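Local atomic coordinates of AncCDT-1 (Synthetic construct, PDB entry 5T0W), a protein that binds amino acids, arginine among them, as a periplasmic-type solute-binding protein probably serving transport, and is an ancestral precursor of cyclohexadienyl dehydratase. Residues A[23-28]-A[83-88]; A[54-59]-A[222-227]. All coordinates share one frame; numbering follows the deposited sequence.

Contact 1. Residues A[23-28]-A[83-88]. With ARG (arginine), chain E.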
loop_
_atom_site.group_PDB
_atom_site.type_symbol
_atom_site.label_atom_id
_atom_site.label_comp_id
_atom_site.label_asym_id
_atom_site.label_seq_id
_atom_site.Cartn_x
_atom_site.Cartn_y
_atom_site.Cartn_z
ATOM N N GLY A 23 10.396 7.280 23.455
ATOM C CA GLY A 23 11.167 6.040 23.384
ATOM C C GLY A 23 10.649 5.021 22.385
ATOM O O GLY A 23 11.183 3.917 22.290
ATOM N N THR A 24 9.621 5.392 21.614
ATOM C CA THR A 24 8.935 4.478 20.705
ATOM C C THR A 24 8.581 5.178 19.398
ATOM O O THR A 24 8.221 6.350 19.415
ATOM C CB THR A 24 7.580 4.007 21.293
ATOM O OG1 THR A 24 7.708 3.718 22.685
ATOM C CG2 THR A 24 7.083 2.767 20.575
ATOM N N LEU A 25 8.674 4.444 18.284
ATOM C CA LEU A 25 8.217 4.945 16.990
ATOM C C LEU A 25 6.865 4.334 16.679
ATOM O O LEU A 25 6.735 3.128 16.671
ATOM C CB LEU A 25 9.193 4.582 15.869
ATOM C CG LEU A 25 8.740 5.068 14.482
ATOM C CD1 LEU A 25 8.758 6.598 14.370
ATOM C CD2 LEU A 25 9.578 4.416 13.421
ATOM N N ARG A 26 5.865 5.172 16.450
ATOM C CA ARG A 26 4.513 4.697 16.215
ATOM C C ARG A 26 4.243 4.713 14.728
ATOM O O ARG A 26 4.184 5.782 14.114
ATOM C CB ARG A 26 3.462 5.570 16.931
ATOM C CG ARG A 26 3.420 5.450 18.449
ATOM C CD ARG A 26 2.764 6.676 19.050
ATOM N NE ARG A 26 2.603 6.561 20.500
ATOM C CZ ARG A 26 2.229 7.562 21.312
ATOM N NH1 ARG A 26 1.965 8.774 20.826
ATOM N NH2 ARG A 26 2.124 7.354 22.622
ATOM N N VAL A 27 4.048 3.523 14.167
ATOM C CA VAL A 27 3.866 3.366 12.731
ATOM C C VAL A 27 2.449 2.989 12.383
ATOM O O VAL A 27 2.019 1.864 12.640
ATOM C CB VAL A 27 4.810 2.282 12.171
ATOM C CG1 VAL A 27 4.575 2.076 10.685
ATOM C CG2 VAL A 27 6.258 2.659 12.449
ATOM N N GLY A 28 1.747 3.916 11.751
ATOM C CA GLY A 28 0.416 3.652 11.218
ATOM C C GLY A 28 0.450 2.725 10.025
ATOM O O GLY A 28 1.147 2.997 9.048
ATOM N N PHE A 83 -0.465 8.381 15.166
ATOM C CA PHE A 83 0.832 7.782 15.044
ATOM C C PHE A 83 1.740 8.783 14.350
ATOM O O PHE A 83 1.286 9.819 13.899
ATOM C CB PHE A 83 0.750 6.462 14.255
ATOM C CG PHE A 83 -0.077 6.551 13.005
ATOM C CD1 PHE A 83 0.398 7.214 11.900
ATOM C CD2 PHE A 83 -1.331 5.957 12.940
ATOM C CE1 PHE A 83 -0.357 7.298 10.748
ATOM C CE2 PHE A 83 -2.104 6.041 11.799
ATOM C CZ PHE A 83 -1.612 6.719 10.693
ATOM N N ASP A 84 3.021 8.441 14.219
ATOM C CA ASP A 84 3.998 9.374 13.649
ATOM C C ASP A 84 4.212 9.280 12.175
ATOM O O ASP A 84 4.597 10.258 11.568
ATOM C CB ASP A 84 5.346 9.143 14.300
ATOM C CG ASP A 84 5.260 9.172 15.777
ATOM O OD1 ASP A 84 4.752 10.202 16.292
ATOM O OD2 ASP A 84 5.670 8.168 16.397
ATOM N N ILE A 85 3.993 8.113 11.589
ATOM C CA ILE A 85 4.387 7.897 10.199
ATOM C C ILE A 85 3.576 6.787 9.566
ATOM O O ILE A 85 3.302 5.762 10.210
ATOM C CB ILE A 85 5.899 7.568 10.109
ATOM C CG1 ILE A 85 6.367 7.389 8.663
ATOM C CG2 ILE A 85 6.239 6.296 10.888
ATOM C CD1 ILE A 85 7.857 7.558 8.489
ATOM N N VAL A 86 3.196 6.967 8.302
ATOM C CA VAL A 86 2.463 5.919 7.550
ATOM C C VAL A 86 3.465 5.046 6.777
ATOM O O VAL A 86 4.201 5.550 5.964
ATOM C CB VAL A 86 1.475 6.535 6.562
ATOM C CG1 VAL A 86 0.780 5.467 5.769
ATOM C CG2 VAL A 86 0.464 7.391 7.289
ATOM N N MET A 87 3.494 3.754 7.056
ATOM C CA MET A 87 4.293 2.819 6.279
ATOM C C MET A 87 3.384 1.659 5.869
ATOM O O MET A 87 3.164 0.719 6.633
ATOM C CB MET A 87 5.490 2.320 7.082
ATOM C CG MET A 87 6.279 3.429 7.772
ATOM S SD MET A 87 7.891 3.056 8.519
ATOM C CE MET A 87 8.991 2.467 7.228
ATOM N N SER A 88 2.732 1.823 4.722
ATOM C CA SER A 88 1.549 1.008 4.392
ATOM C C SER A 88 1.254 0.974 2.910
ATOM O O SER A 88 0.107 1.059 2.488
ATOM C CB SER A 88 0.309 1.468 5.175
ATOM O OG SER A 88 -0.598 0.395 5.327
HETATM N N ARG E . -0.880 1.866 -3.162
HETATM C CA ARG E . -2.325 2.112 -3.058
HETATM C C ARG E . -2.511 3.440 -2.427
HETATM O O ARG E . -3.619 3.969 -2.514
HETATM C CB ARG E . -2.985 1.073 -2.202
HETATM C CG ARG E . -2.513 1.152 -0.779
HETATM C CD ARG E . -3.351 0.271 0.144
HETATM N NE ARG E . -2.561 -0.117 1.301
HETATM C CZ ARG E . -3.044 -0.784 2.336
HETATM N NH1 ARG E . -2.240 -1.127 3.351
HETATM N NH2 ARG E . -4.327 -1.119 2.355
HETATM O OXT ARG E . -1.565 3.975 -1.814
#
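Parallel strand pairing in the 2-1-3 sheet of a solute-binding lobe joins V27 to I85 and G28 to V86, with the central strand 24-29 lying beside the outer strand 85-86. The ladder runs through G28, whose N gives a hydrogen bond to I85 O (2.9 Å) and whose O accepts one from M87 N (3.2 Å). Two residues earlier, R26 O takes D84 N at 2.9 Å, with a weak second bond from I85 N. D84 also answers through its side chain: CG lies anti to its own carbonyl carbon (chi1 -52°), which carries OD2 back to R26 N at 3.0 Å, met on the anti side of the carboxylate and somewhat out of its plane. That same OD2 forms a salt bridge with R22, so one buried oxygen is gripped by both a backbone N-H and a guanidinium.

F83 swings its ring under the neighbouring strand, chi1 46° placing CG between backbone N and carbonyl carbon. With no side chain on G28, the ring comes right up to its CA, which sits 3.3 Å from the ring centroid and 9° off its normal, a CH-pi contact over the face. V27 and I85 lie side by side on the other face of the sheet, CG2 to CG2, while V27 CG1 packs on M87 CG at 3.6 Å. Further along segment 83-88, S88 enters the arginine pocket: its OG accepts from NH1 of the bound arginine (3.0 Å), and its O accepts from the ligand NE.

Contact 2. Residues A[54-59]-A[222-227]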
loop_
_atom_site.group_PDB
_atom_site.type_symbol
_atom_site.label_atom_id
_atom_site.label_comp_id
_atom_site.label_asym_id
_atom_site.label_seq_id
_atom_site.Cartn_x
_atom_site.Cartn_y
_atom_site.Cartn_z
ATOM N N LYS A 54 10.984 -1.386 11.194
ATOM C CA LYS A 54 11.955 -1.854 12.171
ATOM C C LYS A 54 13.294 -1.205 11.967
ATOM O O LYS A 54 13.936 -0.802 12.942
ATOM C CB LYS A 54 12.131 -3.356 12.083
ATOM C CG LYS A 54 10.938 -4.100 12.633
ATOM C CD LYS A 54 11.205 -5.589 12.640
ATOM C CE LYS A 54 10.043 -6.295 13.310
ATOM N NZ LYS A 54 10.068 -7.718 12.929
ATOM N N ALA A 55 13.739 -1.127 10.715
ATOM C CA ALA A 55 15.054 -0.553 10.406
ATOM C C ALA A 55 15.101 0.908 10.843
ATOM O O ALA A 55 16.093 1.362 11.416
ATOM C CB ALA A 55 15.378 -0.686 8.907
ATOM N N LEU A 56 14.041 1.647 10.526
ATOM C CA LEU A 56 13.938 3.053 10.908
ATOM C C LEU A 56 13.985 3.229 12.432
ATOM O O LEU A 56 14.720 4.069 12.951
ATOM C CB LEU A 56 12.636 3.673 10.355
ATOM C CG LEU A 56 12.292 5.081 10.835
ATOM C CD1 LEU A 56 13.449 6.037 10.652
ATOM C CD2 LEU A 56 11.090 5.605 10.066
ATOM N N ALA A 57 13.195 2.435 13.140
ATOM C CA ALA A 57 13.236 2.444 14.595
ATOM C C ALA A 57 14.656 2.219 15.132
ATOM O O ALA A 57 15.128 3.012 15.922
ATOM C CB ALA A 57 12.278 1.417 15.133
ATOM N N LYS A 58 15.340 1.176 14.679
ATOM C CA LYS A 58 16.750 0.960 15.042
ATOM C C LYS A 58 17.597 2.230 14.825
ATOM O O LYS A 58 18.206 2.738 15.765
ATOM C CB LYS A 58 17.361 -0.216 14.268
ATOM N N GLU A 59 17.570 2.777 13.608
ATOM C CA GLU A 59 18.237 4.035 13.286
ATOM C C GLU A 59 17.950 5.118 14.334
ATOM O O GLU A 59 18.848 5.841 14.772
ATOM C CB GLU A 59 17.765 4.503 11.908
ATOM C CG GLU A 59 18.259 5.862 11.448
ATOM C CD GLU A 59 19.384 5.809 10.438
ATOM O OE1 GLU A 59 19.949 4.722 10.155
ATOM O OE2 GLU A 59 19.698 6.900 9.911
ATOM N N ASN A 222 13.622 14.870 6.934
ATOM C CA ASN A 222 15.050 14.757 6.588
ATOM C C ASN A 222 15.652 13.486 7.156
ATOM O O ASN A 222 16.427 12.812 6.499
ATOM C CB ASN A 222 15.815 15.967 7.085
ATOM C CG ASN A 222 15.360 17.251 6.410
ATOM O OD1 ASN A 222 14.718 17.230 5.357
ATOM N ND2 ASN A 222 15.695 18.384 7.020
ATOM N N TRP A 223 15.255 13.158 8.378
ATOM C CA TRP A 223 15.775 11.976 9.047
ATOM C C TRP A 223 15.383 10.726 8.271
ATOM O O TRP A 223 16.237 9.915 7.881
ATOM C CB TRP A 223 15.204 11.899 10.454
ATOM C CG TRP A 223 15.770 10.825 11.216
ATOM C CD1 TRP A 223 15.559 9.489 11.037
ATOM C CD2 TRP A 223 16.682 10.958 12.311
ATOM N NE1 TRP A 223 16.281 8.781 11.968
ATOM C CE2 TRP A 223 16.980 9.664 12.754
ATOM C CE3 TRP A 223 17.270 12.055 12.964
ATOM C CZ2 TRP A 223 17.840 9.434 13.784
ATOM C CZ3 TRP A 223 18.112 11.819 13.997
ATOM C CH2 TRP A 223 18.391 10.519 14.406
ATOM N N VAL A 224 14.092 10.610 7.988
ATOM C CA VAL A 224 13.593 9.514 7.176
ATOM C C VAL A 224 14.357 9.446 5.842
ATOM O O VAL A 224 14.870 8.387 5.479
ATOM C CB VAL A 224 12.076 9.643 6.915
ATOM C CG1 VAL A 224 11.599 8.596 5.916
ATOM C CG2 VAL A 224 11.307 9.500 8.208
ATOM N N ASN A 225 14.445 10.565 5.128
ATOM C CA ASN A 225 15.122 10.541 3.848
ATOM C C ASN A 225 16.582 10.154 4.007
ATOM O O ASN A 225 17.095 9.387 3.209
ATOM C CB ASN A 225 14.994 11.857 3.082
ATOM C CG ASN A 225 13.628 12.024 2.452
ATOM O OD1 ASN A 225 12.981 11.050 2.033
ATOM N ND2 ASN A 225 13.148 13.251 2.435
ATOM N N ASN A 226 17.248 10.668 5.033
ATOM C CA ASN A 226 18.620 10.330 5.229
ATOM C C ASN A 226 18.743 8.819 5.436
ATOM O O ASN A 226 19.616 8.174 4.851
ATOM C CB ASN A 226 19.206 11.078 6.445
ATOM C CG ASN A 226 19.530 12.530 6.149
ATOM O OD1 ASN A 226 19.742 12.916 4.997
ATOM N ND2 ASN A 226 19.612 13.341 7.205
ATOM N N TRP A 227 17.851 8.290 6.271
ATOM C CA TRP A 227 17.874 6.893 6.683
ATOM C C TRP A 227 17.690 5.990 5.479
ATOM O O TRP A 227 18.354 4.983 5.340
ATOM C CB TRP A 227 16.750 6.640 7.723
ATOM C CG TRP A 227 16.268 5.255 7.738
ATOM C CD1 TRP A 227 16.911 4.185 8.231
ATOM C CD2 TRP A 227 15.041 4.782 7.199
ATOM N NE1 TRP A 227 16.160 3.052 8.041
ATOM C CE2 TRP A 227 15.013 3.390 7.390
ATOM C CE3 TRP A 227 13.968 5.391 6.542
ATOM C CZ2 TRP A 227 13.947 2.583 6.962
ATOM C CZ3 TRP A 227 12.889 4.589 6.125
ATOM C CH2 TRP A 227 12.896 3.191 6.347
#
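The helical segments 54-59 and 222-227 cross at 111° between their N-to-C directions, their axes 10.7 Å apart at closest approach, and L56 and W227 have the nearest CA atoms, 6.9 Å from each other. No hydrogen bond links them; large side chains fill the gap. W227 reaches across with CG anti to its backbone N (chi1 153°) and lays its indole against the turn of helix 48-60 at A55 and L56. L56 CB stands over one face of the six-membered ring, 3.8 Å from the centroid and offset toward the rim, in a CH-pi contact. A55 CB comes to the edge of the same indole, 3.9 Å from NE1, and E59 OE1 is also at the edge in the ring plane, near CD1.

These are helices 48-60 and 218-233 of a periplasmic-binding-protein fold, in a family 3 solute-binding protein, brought together although more than 160 residues separate the segments. L56 CD1 touches both tryptophans, resting on W227 at CD2 (4.0 Å) and reaching the edge of W223 at CD1 (4.1 Å), and CD2 of the same leucine faces V224 CG2. E59 bends at chi2 and runs between the two tryptophans, its CG 3.6 Å from W223 NE1 and its carboxylate plane steeply turned against both rings. The E59 end of the interface lies at the protein surface.

In the fold
The centres of contacts 1 and 2 lie 11 Å apart, on the same side of the chain's centre. Helices 48-60 and 218-233 both pack on the side of the parallel sheet that carries L25, I85 and M87, and also on each other. Along the chain the segments alternate, 23-28, 54-59, 83-88 and 222-227, so the C-terminal part of the chain returns to pack on elements built from its beginning. The two contacts touch directly: L25 CD2 is 3.8 Å from L56 CG, I85 CD1 reaches both L56 and V224, and M87 CE meets W227 CH2. One apolar core therefore continues from the helix pair to the strand leading into the arginine pocket.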